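Local coordinates for protein type 3 secretion system chaperone PscG (Pseudomonas aeruginosa, PDB 2UWJ) that acts as a type III secretion chaperone that, together with PscE, prevents premature polymerization of the needle protein PscF in the cytoplasm and is required for needle assembly, at residues 56-61 and 75-80; 40-45 and 68-73; 12-17 and 45-50. All coordinates share one frame; numbering follows the deposited sequence.

Contact 1: residues 56-61 and 75-80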
loop_
_atom_site.group_PDB
_atom_site.type_symbol
_atom_site.label_atom_id
_atom_site.label_comp_id
_atom_site.label_asym_id
_atom_site.label_seq_id
_atom_site.Cartn_x
_atom_site.Cartn_y
_atom_site.Cartn_z
ATOM N N GLN C 56 4.095 28.404 -2.915
ATOM C CA GLN C 56 5.082 28.913 -3.855
ATOM C C GLN C 56 6.405 28.154 -3.724
ATOM O O GLN C 56 7.040 27.833 -4.716
ATOM C CB GLN C 56 5.279 30.446 -3.668
ATOM C CG GLN C 56 4.224 31.283 -4.437
ATOM C CD GLN C 56 4.359 31.190 -5.981
ATOM O OE1 GLN C 56 5.221 30.461 -6.530
ATOM N NE2 GLN C 56 3.505 31.938 -6.686
ATOM N N GLU C 57 6.823 27.867 -2.505
ATOM C CA GLU C 57 8.069 27.127 -2.342
ATOM C C GLU C 57 7.897 25.677 -2.873
ATOM O O GLU C 57 8.820 25.133 -3.491
ATOM C CB GLU C 57 8.501 27.123 -0.877
ATOM C CG GLU C 57 8.854 28.573 -0.337
ATOM C CD GLU C 57 8.903 28.553 1.181
ATOM O OE1 GLU C 57 9.935 28.160 1.767
ATOM O OE2 GLU C 57 7.854 28.891 1.767
ATOM N N ALA C 58 6.734 25.060 -2.644
ATOM C CA ALA C 58 6.519 23.698 -3.166
ATOM C C ALA C 58 6.573 23.759 -4.687
ATOM O O ALA C 58 7.160 22.882 -5.325
ATOM C CB ALA C 58 5.156 23.099 -2.661
ATOM N N LEU C 59 6.030 24.828 -5.270
ATOM C CA LEU C 59 6.002 24.975 -6.718
ATOM C C LEU C 59 7.376 25.270 -7.333
ATOM O O LEU C 59 7.546 25.133 -8.527
ATOM C CB LEU C 59 5.001 26.060 -7.149
ATOM C CG LEU C 59 3.539 25.583 -7.265
ATOM C CD1 LEU C 59 2.660 26.864 -7.383
ATOM C CD2 LEU C 59 3.332 24.631 -8.543
ATOM N N ALA C 60 8.366 25.654 -6.526
ATOM C CA ALA C 60 9.696 25.859 -7.116
ATOM C C ALA C 60 10.181 24.507 -7.748
ATOM O O ALA C 60 10.957 24.513 -8.707
ATOM C CB ALA C 60 10.701 26.334 -6.049
ATOM N N PHE C 61 9.695 23.376 -7.230
ATOM C CA PHE C 61 10.106 22.037 -7.744
ATOM C C PHE C 61 9.400 21.637 -9.055
ATOM O O PHE C 61 9.825 20.688 -9.746
ATOM C CB PHE C 61 9.852 20.972 -6.672
ATOM C CG PHE C 61 10.783 21.059 -5.463
ATOM C CD1 PHE C 61 12.148 20.813 -5.594
ATOM C CD2 PHE C 61 10.283 21.343 -4.199
ATOM C CE1 PHE C 61 13.006 20.848 -4.469
ATOM C CE2 PHE C 61 11.112 21.379 -3.087
ATOM C CZ PHE C 61 12.481 21.131 -3.211
ATOM N N ALA C 75 -0.497 20.771 -9.163
ATOM C CA ALA C 75 -1.892 21.182 -9.469
ATOM C C ALA C 75 -2.565 21.667 -8.130
ATOM O O ALA C 75 -3.246 22.705 -8.083
ATOM C CB ALA C 75 -2.698 19.995 -9.998
ATOM N N LEU C 76 -2.371 20.915 -7.052
ATOM C CA LEU C 76 -3.035 21.286 -5.772
ATOM C C LEU C 76 -2.524 22.657 -5.316
ATOM O O LEU C 76 -3.315 23.482 -4.793
ATOM C CB LEU C 76 -2.778 20.242 -4.666
ATOM C CG LEU C 76 -3.581 18.910 -4.858
ATOM C CD1 LEU C 76 -3.050 17.833 -3.913
ATOM C CD2 LEU C 76 -5.050 19.139 -4.633
ATOM N N CYS C 77 -1.216 22.898 -5.474
ATOM C CA CYS C 77 -0.609 24.179 -5.076
ATOM C C CYS C 77 -1.199 25.339 -5.908
ATOM O O CYS C 77 -1.521 26.445 -5.381
ATOM C CB CYS C 77 0.928 24.128 -5.254
ATOM S SG CYS C 77 1.732 23.189 -3.942
ATOM N N GLU C 78 -1.297 25.115 -7.205
ATOM C CA GLU C 78 -1.863 26.136 -8.109
ATOM C C GLU C 78 -3.338 26.413 -7.684
ATOM O O GLU C 78 -3.810 27.575 -7.678
ATOM C CB GLU C 78 -1.789 25.629 -9.568
ATOM C CG GLU C 78 -0.384 25.794 -10.140
ATOM C CD GLU C 78 -0.132 24.974 -11.414
ATOM O OE1 GLU C 78 -0.829 23.971 -11.641
ATOM O OE2 GLU C 78 0.771 25.352 -12.157
ATOM N N TRP C 79 -4.057 25.353 -7.361
ATOM C CA TRP C 79 -5.440 25.477 -6.925
ATOM C C TRP C 79 -5.535 26.371 -5.668
ATOM O O TRP C 79 -6.317 27.324 -5.673
ATOM C CB TRP C 79 -6.034 24.095 -6.642
ATOM C CG TRP C 79 -7.470 24.076 -6.103
ATOM C CD1 TRP C 79 -8.610 24.587 -6.709
ATOM C CD2 TRP C 79 -7.923 23.383 -4.931
ATOM N NE1 TRP C 79 -9.746 24.226 -5.988
ATOM C CE2 TRP C 79 -9.358 23.492 -4.894
ATOM C CE3 TRP C 79 -7.268 22.670 -3.913
ATOM C CZ2 TRP C 79 -10.134 22.909 -3.879
ATOM C CZ3 TRP C 79 -8.055 22.080 -2.886
ATOM C CH2 TRP C 79 -9.475 22.209 -2.888
ATOM N N HIS C 80 -4.754 26.096 -4.613
ATOM C CA HIS C 80 -4.850 26.906 -3.399
ATOM C C HIS C 80 -4.337 28.314 -3.616
ATOM O O HIS C 80 -4.710 29.219 -2.861
ATOM C CB HIS C 80 -4.112 26.276 -2.194
ATOM C CG HIS C 80 -4.657 24.943 -1.769
ATOM N ND1 HIS C 80 -5.783 24.802 -0.990
ATOM C CD2 HIS C 80 -4.171 23.680 -1.942
ATOM C CE1 HIS C 80 -5.973 23.533 -0.682
ATOM N NE2 HIS C 80 -5.003 22.824 -1.248
#
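Ala58 and Leu59 of the short helix 55-59 lie against Cys77 and Glu78 of helix 71-80, joining two helices of an all-helical, TPR-like fold. No hydrogen bond crosses between the segments; the join rests on small and branched apolar groups, and the nearest CA atoms across it, those of Leu59 and Cys77, are 6.9 Å apart. Along the segment 56-61, Ala58 is the first residue to engage. Its CB bond points toward helix 71-80, and the methyl carbon CB of Ala58 rests 3.7 Å from SG of Cys77. The thiol lies opposite the carbonyl carbon of its own residue and beside the backbone N (chi1 -76°), which carries the sulfur over to Ala58 while CB of Cys77 is left to meet the next residue. Ala58 also touches Leu49, so this point is bordered by helix 38-51 as well. Leu59 follows with a broader contact. Its branch point leads: CG of Leu59 is 3.6 Å from CB of Cys77, and CD1 of Leu59 stands 3.9 Å from that same CB. The fork of the leucine therefore gathers round a single carbon of the cysteine and does not meet the sulfur. Just beyond, Phe61 N bonds to Ala58 O, three residues back, at 3.2 Å. On the facing helix Glu78 presents only its aliphatic stem to the leucine, for its carboxylate is taken up by a salt bridge from OE1 to NE of Arg90. Two residues further on, His80 stacks on Tyr55 and bonds through NE2 to the backbone of another protein chain of the assembly. The Leu59 fork ends at that glutamate stem, where CD2 of Leu59 comes to 4.2 Å from CG of Glu78.

Contact 2: residues 40-45 and 68-73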
loop_
_atom_site.group_PDB
_atom_site.type_symbol
_atom_site.label_atom_id
_atom_site.label_comp_id
_atom_site.label_asym_id
_atom_site.label_seq_id
_atom_site.Cartn_x
_atom_site.Cartn_y
_atom_site.Cartn_z
ATOM N N ALA C 40 11.566 9.972 -3.555
ATOM C CA ALA C 40 10.886 9.932 -2.271
ATOM C C ALA C 40 11.188 11.182 -1.439
ATOM O O ALA C 40 10.297 11.721 -0.768
ATOM C CB ALA C 40 11.260 8.650 -1.466
ATOM N N ALA C 41 12.437 11.647 -1.450
ATOM C CA ALA C 41 12.755 12.851 -0.664
ATOM C C ALA C 41 11.937 14.049 -1.214
ATOM O O ALA C 41 11.439 14.858 -0.441
ATOM C CB ALA C 41 14.238 13.205 -0.768
ATOM N N ARG C 42 11.835 14.137 -2.539
ATOM C CA ARG C 42 11.150 15.245 -3.209
ATOM C C ARG C 42 9.654 15.226 -2.845
ATOM O O ARG C 42 9.066 16.261 -2.520
ATOM C CB ARG C 42 11.399 15.127 -4.717
ATOM C CG ARG C 42 10.806 16.249 -5.553
ATOM C CD ARG C 42 11.439 17.535 -5.203
ATOM N NE ARG C 42 12.902 17.494 -5.320
ATOM C CZ ARG C 42 13.628 17.619 -6.439
ATOM N NH1 ARG C 42 13.077 17.796 -7.642
ATOM N NH2 ARG C 42 14.966 17.602 -6.323
ATOM N N LEU C 43 9.042 14.050 -2.908
ATOM C CA LEU C 43 7.655 13.856 -2.447
ATOM C C LEU C 43 7.451 14.392 -1.015
ATOM O O LEU C 43 6.496 15.150 -0.707
ATOM C CB LEU C 43 7.311 12.336 -2.442
ATOM C CG LEU C 43 5.983 11.994 -1.724
ATOM C CD1 LEU C 43 4.891 12.732 -2.470
ATOM C CD2 LEU C 43 5.667 10.450 -1.762
ATOM N N ILE C 44 8.335 14.009 -0.110
ATOM C CA ILE C 44 8.207 14.446 1.293
ATOM C C ILE C 44 8.350 15.957 1.447
ATOM O O ILE C 44 7.554 16.605 2.140
ATOM C CB ILE C 44 9.270 13.706 2.198
ATOM C CG1 ILE C 44 8.894 12.195 2.316
ATOM C CG2 ILE C 44 9.328 14.357 3.591
ATOM C CD1 ILE C 44 10.200 11.237 2.602
ATOM N N ARG C 45 9.348 16.514 0.782
ATOM C CA ARG C 45 9.602 17.954 0.810
ATOM C C ARG C 45 8.355 18.690 0.322
ATOM O O ARG C 45 7.902 19.639 0.947
ATOM C CB ARG C 45 10.765 18.283 -0.146
ATOM C CG ARG C 45 12.197 18.020 0.444
ATOM C CD ARG C 45 13.244 18.497 -0.530
ATOM N NE ARG C 45 14.606 18.153 -0.102
ATOM C CZ ARG C 45 15.264 18.796 0.862
ATOM N NH1 ARG C 45 14.665 19.801 1.488
ATOM N NH2 ARG C 45 16.527 18.473 1.176
ATOM N N PRO C 68 6.675 12.351 -12.964
ATOM C CA PRO C 68 5.246 12.609 -13.163
ATOM C C PRO C 68 4.339 12.359 -11.956
ATOM O O PRO C 68 3.339 13.033 -11.800
ATOM C CB PRO C 68 4.895 11.718 -14.369
ATOM C CG PRO C 68 6.240 11.692 -15.163
ATOM C CD PRO C 68 7.219 11.461 -14.023
ATOM N N ALA C 69 4.697 11.415 -11.091
ATOM C CA ALA C 69 3.842 11.127 -9.940
ATOM C C ALA C 69 3.745 12.329 -8.970
ATOM O O ALA C 69 2.922 12.297 -8.071
ATOM C CB ALA C 69 4.379 9.889 -9.181
ATOM N N LEU C 70 4.648 13.311 -9.105
ATOM C CA LEU C 70 4.635 14.487 -8.241
ATOM C C LEU C 70 3.731 15.588 -8.809
ATOM O O LEU C 70 3.350 16.522 -8.067
ATOM C CB LEU C 70 6.047 15.075 -8.044
ATOM C CG LEU C 70 7.055 14.111 -7.408
ATOM C CD1 LEU C 70 8.403 14.825 -7.286
ATOM C CD2 LEU C 70 6.531 13.610 -6.015
ATOM N N GLU C 71 3.355 15.463 -10.088
ATOM C CA GLU C 71 2.528 16.522 -10.732
ATOM C C GLU C 71 1.219 16.900 -9.986
ATOM O O GLU C 71 0.871 18.062 -9.960
ATOM C CB GLU C 71 2.226 16.183 -12.194
ATOM C CG GLU C 71 3.463 16.252 -13.110
ATOM C CD GLU C 71 3.862 17.718 -13.355
ATOM O OE1 GLU C 71 2.949 18.513 -13.678
ATOM O OE2 GLU C 71 5.042 18.068 -13.189
ATOM N N PRO C 72 0.476 15.914 -9.431
ATOM C CA PRO C 72 -0.749 16.300 -8.719
ATOM C C PRO C 72 -0.505 17.347 -7.615
ATOM O O PRO C 72 -1.372 18.176 -7.369
ATOM C CB PRO C 72 -1.261 14.971 -8.128
ATOM C CG PRO C 72 -0.809 13.931 -9.235
ATOM C CD PRO C 72 0.593 14.433 -9.565
ATOM N N TRP C 73 0.638 17.252 -6.914
ATOM C CA TRP C 73 0.949 18.192 -5.860
ATOM C C TRP C 73 1.064 19.597 -6.423
ATOM O O TRP C 73 0.597 20.549 -5.768
ATOM C CB TRP C 73 2.264 17.845 -5.139
ATOM C CG TRP C 73 2.181 16.508 -4.520
ATOM C CD1 TRP C 73 2.480 15.290 -5.104
ATOM C CD2 TRP C 73 1.732 16.222 -3.196
ATOM N NE1 TRP C 73 2.243 14.258 -4.197
ATOM C CE2 TRP C 73 1.790 14.815 -3.019
ATOM C CE3 TRP C 73 1.285 17.026 -2.128
ATOM C CZ2 TRP C 73 1.418 14.201 -1.805
ATOM C CZ3 TRP C 73 0.916 16.398 -0.919
ATOM C CH2 TRP C 73 0.988 15.026 -0.772
#
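Leu70 pushes its forked end against Arg42 and Leu43, and this aliphatic packing makes up much of the contact between residues 40-45 and 68-73. The two methyls of Leu70 divide the work. CD1 of Leu70 takes the arginine, lying a close 3.3 Å from CG of Arg42, and the two side chains cross at about a right angle. CD2 of Leu70 takes the leucine, where it sits 3.7 Å from the backbone CA of Leu43 and 3.9 Å from its CB, so the methyl presses on the helix itself. Arg42 offers only the base of its chain: bends at chi2 (64°) and chi3 (55°) turn the guanidinium away from the segment 68-73, and the side chain packs against Phe61 and Trp67.

The second kind of contact is between an aliphatic and an aromatic group. Leu43, with CG opposite its backbone N (chi1 169°), sends CD1 past Leu70 to the indole of Trp73. The approach is oblique to the ring; CD1 of Leu43 is 3.5 Å from NE1 of Trp73 and 3.8 Å from CE2. Leu43 thus touches both Leu70 and Trp73, and no hydrogen bond runs between the two segments.

Polar interactions lie outside the interface. Glu71 is engaged by Arg90 and Asn65, while Arg45 forms a salt bridge with Glu33. The contact lies about 3 Å from the centre of the chain, in the heart of the TPR-like fold. Here helix 38-51 meets the 3-10 turn 68-70, through Leu70, and the first turn of helix 71-80, through Trp73; helix 22-34 packs against Ala41, Ile44 and Arg45, and helix 100-113 reaches Pro72 through Leu102 and Phe105, while another protein chain packs on Trp73.

Contact 3: residues 12-17 and 45-50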
loop_
_atom_site.group_PDB
_atom_site.type_symbol
_atom_site.label_atom_id
_atom_site.label_comp_id
_atom_site.label_asym_id
_atom_site.label_seq_id
_atom_site.Cartn_x
_atom_site.Cartn_y
_atom_site.Cartn_z
ATOM N N LEU C 12 7.386 7.127 7.556
ATOM C CA LEU C 12 7.133 7.949 8.732
ATOM C C LEU C 12 7.170 9.430 8.301
ATOM O O LEU C 12 6.328 10.209 8.703
ATOM C CB LEU C 12 8.215 7.729 9.806
ATOM C CG LEU C 12 7.999 6.464 10.669
ATOM C CD1 LEU C 12 9.351 6.096 11.408
ATOM C CD2 LEU C 12 6.822 6.723 11.638
ATOM N N ALA C 13 8.157 9.812 7.491
ATOM C CA ALA C 13 8.268 11.212 7.078
ATOM C C ALA C 13 7.012 11.671 6.286
ATOM O O ALA C 13 6.497 12.785 6.489
ATOM C CB ALA C 13 9.531 11.413 6.214
ATOM N N LEU C 14 6.544 10.809 5.378
ATOM C CA LEU C 14 5.362 11.168 4.579
ATOM C C LEU C 14 4.147 11.303 5.488
ATOM O O LEU C 14 3.418 12.290 5.413
ATOM C CB LEU C 14 5.126 10.095 3.518
ATOM C CG LEU C 14 3.945 10.485 2.601
ATOM C CD1 LEU C 14 4.299 11.789 1.839
ATOM C CD2 LEU C 14 3.698 9.314 1.618
ATOM N N ALA C 15 3.928 10.323 6.381
ATOM C CA ALA C 15 2.780 10.387 7.301
ATOM C C ALA C 15 2.910 11.650 8.137
ATOM O O ALA C 15 1.951 12.379 8.336
ATOM C CB ALA C 15 2.731 9.134 8.231
ATOM N N GLY C 16 4.113 11.907 8.626
ATOM C CA GLY C 16 4.364 13.081 9.442
ATOM C C GLY C 16 4.207 14.433 8.733
ATOM O O GLY C 16 3.832 15.444 9.359
ATOM N N SER C 17 4.465 14.453 7.442
ATOM C CA SER C 17 4.349 15.691 6.656
ATOM C C SER C 17 2.888 16.171 6.617
ATOM O O SER C 17 2.660 17.330 6.310
ATOM C CB SER C 17 4.841 15.482 5.203
ATOM O OG SER C 17 3.962 14.625 4.446
ATOM N N ARG C 45 9.348 16.514 0.782
ATOM C CA ARG C 45 9.602 17.954 0.810
ATOM C C ARG C 45 8.355 18.690 0.322
ATOM O O ARG C 45 7.902 19.639 0.947
ATOM C CB ARG C 45 10.765 18.283 -0.146
ATOM C CG ARG C 45 12.197 18.020 0.444
ATOM C CD ARG C 45 13.244 18.497 -0.530
ATOM N NE ARG C 45 14.606 18.153 -0.102
ATOM C CZ ARG C 45 15.264 18.796 0.862
ATOM N NH1 ARG C 45 14.665 19.801 1.488
ATOM N NH2 ARG C 45 16.527 18.473 1.176
ATOM N N ILE C 46 7.836 18.252 -0.826
ATOM C CA ILE C 46 6.651 18.910 -1.413
ATOM C C ILE C 46 5.368 18.792 -0.529
ATOM O O ILE C 46 4.644 19.774 -0.285
ATOM C CB ILE C 46 6.392 18.356 -2.796
ATOM C CG1 ILE C 46 7.495 18.881 -3.730
ATOM C CG2 ILE C 46 4.967 18.803 -3.284
ATOM C CD1 ILE C 46 7.585 18.168 -5.093
ATOM N N SER C 47 5.129 17.593 -0.011
ATOM C CA SER C 47 3.986 17.374 0.840
ATOM C C SER C 47 4.099 18.248 2.101
ATOM O O SER C 47 3.109 18.885 2.537
ATOM C CB SER C 47 3.877 15.894 1.239
ATOM O OG SER C 47 2.820 15.712 2.170
ATOM N N SER C 48 5.289 18.288 2.691
ATOM C CA SER C 48 5.491 19.062 3.911
ATOM C C SER C 48 5.249 20.552 3.633
ATOM O O SER C 48 4.556 21.217 4.395
ATOM C CB SER C 48 6.920 18.917 4.431
ATOM O OG SER C 48 7.083 19.803 5.520
ATOM N N LEU C 49 5.816 21.057 2.532
ATOM C CA LEU C 49 5.625 22.471 2.197
ATOM C C LEU C 49 4.151 22.767 1.861
ATOM O O LEU C 49 3.562 23.719 2.387
ATOM C CB LEU C 49 6.537 22.863 1.041
ATOM C CG LEU C 49 8.026 22.948 1.413
ATOM C CD1 LEU C 49 8.804 23.039 0.084
ATOM C CD2 LEU C 49 8.337 24.222 2.328
ATOM N N ALA C 50 3.533 21.939 1.026
ATOM C CA ALA C 50 2.151 22.194 0.646
ATOM C C ALA C 50 1.228 22.114 1.866
ATOM O O ALA C 50 0.295 22.938 1.983
ATOM C CB ALA C 50 1.667 21.230 -0.434
#
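OG of Ser17 is gripped from two directions: it gives its proton to Leu14 O of its own helix at 2.6 Å and receives one from OG of Ser47 at 2.8 Å. The first bond reaches the carbonyl one turn back, with a C=O...OG angle of 129° and the donor somewhat out of the carbonyl plane. Ser17 places OG between its backbone N and carbonyl carbon (chi1 69°), from where the oxygen can reach both partners. A chain of hydroxyls thus leads from Ser47 on helix 38-51 through Ser17 to the backbone of helix 4-17, satisfying polar groups in a buried setting.

Small side chains let the backbones approach closely here, the CA atoms of Ser17 and Ser48 being only 4.5 Å apart. The two segments run nearly parallel, their axes 16° apart, an arrangement in keeping with the parallel packing of alternate helices in TPR-like folds. CB of Ser17 packs 4.1 Å from CB of Ser48, whose own hydroxyl bonds instead to ND1 of His22. Alongside the serines, CD1 of Leu14 rests 4.2 Å from CB of Ser47. Ser17 and Ser47 each pack against an aromatic side chain of another protein chain, while PscE packs on the neighbouring Leu12 and Ala15.

In the fold
Contacts 2 and 3 both draw on helix 38-51, sharing Arg45, and contacts 1 and 2 both draw on helix 71-80, so two helices tie all three together. Centres of contacts 2 and 3 lie about 10 Å apart; here CB of Trp73 is 3.4 Å from CG2 of Ile46 and CH2 of Trp73 is 3.5 Å from OG of Ser47, carrying the indole from the apolar packing to the serine pair. Contacts 1 and 2 meet where CD1 of Phe61 lies 3.4 Å from CD of Arg42. Contacts 1 and 3, about 14 Å apart between centres, are joined by SG of Cys77 and CB of Ala50 at 4.0 Å. Another protein chain, plausibly the needle protein, reaches all three.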